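Local structure of ARF GTPase-activating protein GIT1 (6IUH) at residues F101-L104 against T105-I109; I115-A118 against A119-V123. The protein probably acts as a GTPase-activating protein for ARF small G proteins and, through its C-terminal four-helix bundle, as a scaffold that binds a partner protein. All coordinates share one frame; numbering follows the deposited sequence.

Overall arrangement
From the N terminus the chain runs through helices 13-35, 42-57 and 67-87 before entering helix 101-128, the last of a four-helix bundle. Both contacts lie on this last helix and follow each other in series without nesting or crossing; neither closes a loop, since each joins successive turns of one helix. Contact 1 occupies the first turns and contact 2 a later part, their centres about 21 Å apart and their nearest atoms about 7 Å apart. Each packs its apolar side chains on all three earlier helices, and each also has residues meeting the chain of another protein. Thus helix 101-128 ties the bundle together along its length and offers a face to a partner.

Contact 1 (F101-L104 against T105-I109); sequences FQLL and TQQVI
Thr105 folds back on Phe101 one helical turn earlier. Its CB lies 3.3 Å from Phe101 O. From there OG1, set beside the backbone N by chi1 of -61°, donates to the same Phe101 O at 2.8 Å. The backbone N of Thr105 also donates to this oxygen, at 2.9 Å, and the two donors arrive from opposite faces of the carbonyl plane. The Thr105 side chain packs on Ala34 of helix 13-35, on His39 and on an apolar side chain of another protein's chain.

Beside this pair, Leu104 and Val108 lie side by side, CD1 of Leu104 3.9 Å from CG2 of Val108, and both touch Phe42 of helix 42-57. A water bridges Gln102 and the partly exposed Gln106, giving a hydrogen to Gln102 OE1 and accepting one from Gln106 NE2, each at 3.1 Å. Leu103 and Gln107 also lie side by side, CD1 of Leu103 4.1 Å from CG of Gln107, whose OE1 bonds to Arg82.

The short bond to Phe101 O gives the hydrogen of the buried threonine hydroxyl an acceptor within its own helix and would restrain the rotation of the side chain, while that one carbonyl serves two donors.

Contact 2 (I115-A118 against A119-V123); sequences IAKA and AKQLV
Gln121 lies obliquely across Lys117, one turn back on helix 101-128, and sets the NE2 end of its amide against the lysine's alkyl chain: NE2 of Gln121 is 3.8 Å from CG of Lys117 and 4.0 Å from CE of the same residue. The lysine is extended throughout, with CG anti to the backbone N (chi1 -171°), and it carries its ammonium past the amide. OE1 of Gln121 accepts a hydrogen bond from Ser72 OG on helix 67-87, which ties this edge of the helix to its neighbour.

The tight side is built from small and apolar residues. CB of Ala119 sits 3.4 Å from Ile115 O, and CG of Leu122 comes to 3.3 Å from Ala118 O, close against the backbone of the preceding turn. Ile115 reaches helices 13-35, 42-57 and 67-87, while Ala118 meets Leu76, and Ala119 and Leu122 share Met56. The i to i+4 ladder is regular: Ala119 N donates to Ile115 O at 2.9 Å and Leu122 N to Ala118 O at 3.0 Å.

Lys117 and the NE2 end of Gln121 form the looser, partly exposed side. Lys120 instead meets the partner chain: it turns at chi3 (61°), and its NZ is hydrogen-bonded to a polar side chain of another protein's chain. Lys117 NZ has a weak hydrogen bond to a polar side chain of that chain.

Chemically the helix therefore divides its residues, Ile115, Ala118, Ala119 and Leu122 facing the bundle while Ala116, Lys120 and Val123 meet the partner protein, where the positive charge of Lys120 is consistent with the acidic side chain that packs on it.

Contact 1 (F101-L104 against T105-I109)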
# COMPACT_ATOMS: atom_id res chain seq x y z
N PHE A 101 -2.04 19.25 7.96
CA PHE A 101 -1.04 18.30 7.48
C PHE A 101 -0.81 17.15 8.45
O PHE A 101 -0.39 16.07 8.04
CB PHE A 101 0.28 19.02 7.19
CG PHE A 101 0.22 19.92 5.98
CD1 PHE A 101 0.41 19.40 4.71
CD2 PHE A 101 -0.05 21.27 6.12
CE1 PHE A 101 0.34 20.21 3.60
CE2 PHE A 101 -0.12 22.09 5.01
CZ PHE A 101 0.08 21.56 3.75
N GLN A 102 -1.09 17.37 9.73
CA GLN A 102 -0.99 16.30 10.71
C GLN A 102 -2.04 15.24 10.44
O GLN A 102 -1.73 14.05 10.34
CB GLN A 102 -1.14 16.85 12.13
CG GLN A 102 -0.05 17.84 12.52
CD GLN A 102 1.33 17.22 12.53
OE1 GLN A 102 1.49 16.02 12.78
NE2 GLN A 102 2.34 18.03 12.25
N LEU A 103 -3.29 15.68 10.32
CA LEU A 103 -4.39 14.78 10.00
C LEU A 103 -4.17 14.12 8.64
O LEU A 103 -4.38 12.92 8.49
CB LEU A 103 -5.71 15.55 10.01
CG LEU A 103 -6.95 14.76 9.58
CD1 LEU A 103 -7.15 13.54 10.47
CD2 LEU A 103 -8.19 15.65 9.61
N LEU A 104 -3.73 14.91 7.66
CA LEU A 104 -3.45 14.40 6.32
C LEU A 104 -2.42 13.27 6.33
O LEU A 104 -2.66 12.20 5.79
CB LEU A 104 -2.96 15.52 5.42
CG LEU A 104 -2.37 15.08 4.08
CD1 LEU A 104 -3.46 14.52 3.18
CD2 LEU A 104 -1.64 16.24 3.42
N THR A 105 -1.28 13.53 6.96
CA THR A 105 -0.20 12.55 7.03
C THR A 105 -0.66 11.28 7.73
O THR A 105 -0.34 10.17 7.30
CB THR A 105 1.03 13.12 7.75
OG1 THR A 105 1.51 14.27 7.03
CG2 THR A 105 2.13 12.09 7.83
N GLN A 106 -1.43 11.44 8.81
CA GLN A 106 -1.98 10.29 9.51
C GLN A 106 -2.83 9.43 8.58
O GLN A 106 -2.65 8.22 8.52
CB GLN A 106 -2.81 10.74 10.72
CG GLN A 106 -1.99 11.33 11.86
CD GLN A 106 -2.83 12.11 12.84
OE1 GLN A 106 -4.06 12.08 12.78
NE2 GLN A 106 -2.18 12.82 13.75
N GLN A 107 -3.75 10.07 7.86
CA GLN A 107 -4.65 9.34 6.97
C GLN A 107 -3.89 8.67 5.84
O GLN A 107 -4.18 7.53 5.47
CB GLN A 107 -5.72 10.28 6.42
CG GLN A 107 -6.71 10.77 7.47
CD GLN A 107 -7.46 9.63 8.12
OE1 GLN A 107 -7.99 8.75 7.44
NE2 GLN A 107 -7.51 9.63 9.45
N VAL A 108 -2.89 9.37 5.30
CA VAL A 108 -2.09 8.84 4.20
C VAL A 108 -1.33 7.57 4.62
O VAL A 108 -1.34 6.57 3.91
CB VAL A 108 -1.10 9.91 3.68
CG1 VAL A 108 -0.02 9.28 2.82
CG2 VAL A 108 -1.86 10.98 2.90
N ILE A 109 -0.69 7.61 5.79
CA ILE A 109 0.06 6.46 6.27
C ILE A 109 -0.86 5.28 6.61
O ILE A 109 -0.49 4.12 6.41
CB ILE A 109 0.93 6.82 7.50
CG1 ILE A 109 1.95 7.90 7.12
CG2 ILE A 109 1.66 5.60 8.04
CD1 ILE A 109 2.77 8.41 8.28
O HOH W 1 0.87 13.26 14.05

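Contact 2 (I115-A118 against A119-V123)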
# COMPACT_ATOMS: atom_id res chain seq x y z
N ILE A 115 -2.49 -1.03 2.37
CA ILE A 115 -2.04 -1.47 1.05
C ILE A 115 -0.94 -2.52 1.21
O ILE A 115 -0.98 -3.58 0.60
CB ILE A 115 -1.51 -0.30 0.19
CG1 ILE A 115 -2.64 0.68 -0.13
CG2 ILE A 115 -0.91 -0.83 -1.10
CD1 ILE A 115 -2.17 1.92 -0.85
N ALA A 116 0.03 -2.21 2.06
CA ALA A 116 1.11 -3.14 2.37
C ALA A 116 0.57 -4.42 3.01
O ALA A 116 1.03 -5.52 2.70
CB ALA A 116 2.13 -2.49 3.28
N LYS A 117 -0.40 -4.26 3.91
CA LYS A 117 -1.03 -5.40 4.57
C LYS A 117 -1.65 -6.36 3.56
O LYS A 117 -1.42 -7.57 3.61
CB LYS A 117 -2.11 -4.92 5.55
CG LYS A 117 -2.68 -6.00 6.46
CD LYS A 117 -3.72 -5.41 7.40
CE LYS A 117 -4.18 -6.40 8.45
NZ LYS A 117 -5.14 -5.78 9.39
N ALA A 118 -2.44 -5.80 2.65
CA ALA A 118 -3.08 -6.58 1.60
C ALA A 118 -2.05 -7.23 0.68
O ALA A 118 -2.19 -8.39 0.28
CB ALA A 118 -4.04 -5.71 0.80
N ALA A 119 -1.01 -6.47 0.33
CA ALA A 119 0.03 -6.97 -0.56
C ALA A 119 0.73 -8.17 0.07
O ALA A 119 0.97 -9.18 -0.61
CB ALA A 119 1.04 -5.87 -0.87
N LYS A 120 1.04 -8.06 1.36
CA LYS A 120 1.65 -9.16 2.11
C LYS A 120 0.75 -10.40 2.11
O LYS A 120 1.23 -11.52 1.93
CB LYS A 120 1.94 -8.73 3.55
CG LYS A 120 2.69 -9.77 4.37
CD LYS A 120 2.73 -9.39 5.84
CE LYS A 120 1.32 -9.32 6.42
NZ LYS A 120 1.32 -8.85 7.83
N GLN A 121 -0.55 -10.19 2.32
CA GLN A 121 -1.50 -11.29 2.34
C GLN A 121 -1.50 -12.02 1.00
O GLN A 121 -1.50 -13.25 0.95
CB GLN A 121 -2.91 -10.79 2.67
CG GLN A 121 -3.06 -10.31 4.10
CD GLN A 121 -4.38 -9.60 4.35
OE1 GLN A 121 -5.20 -9.46 3.45
NE2 GLN A 121 -4.57 -9.13 5.58
N LEU A 122 -1.46 -11.25 -0.08
CA LEU A 122 -1.45 -11.81 -1.43
C LEU A 122 -0.18 -12.60 -1.71
O LEU A 122 -0.22 -13.63 -2.39
CB LEU A 122 -1.61 -10.69 -2.46
CG LEU A 122 -3.00 -10.06 -2.49
CD1 LEU A 122 -3.00 -8.77 -3.31
CD2 LEU A 122 -4.02 -11.03 -3.04
N VAL A 123 0.95 -12.12 -1.18
CA VAL A 123 2.21 -12.85 -1.29
C VAL A 123 2.10 -14.20 -0.59
O VAL A 123 2.50 -15.23 -1.13
CB VAL A 123 3.38 -12.06 -0.69
CG1 VAL A 123 4.63 -12.93 -0.59
CG2 VAL A 123 3.67 -10.82 -1.52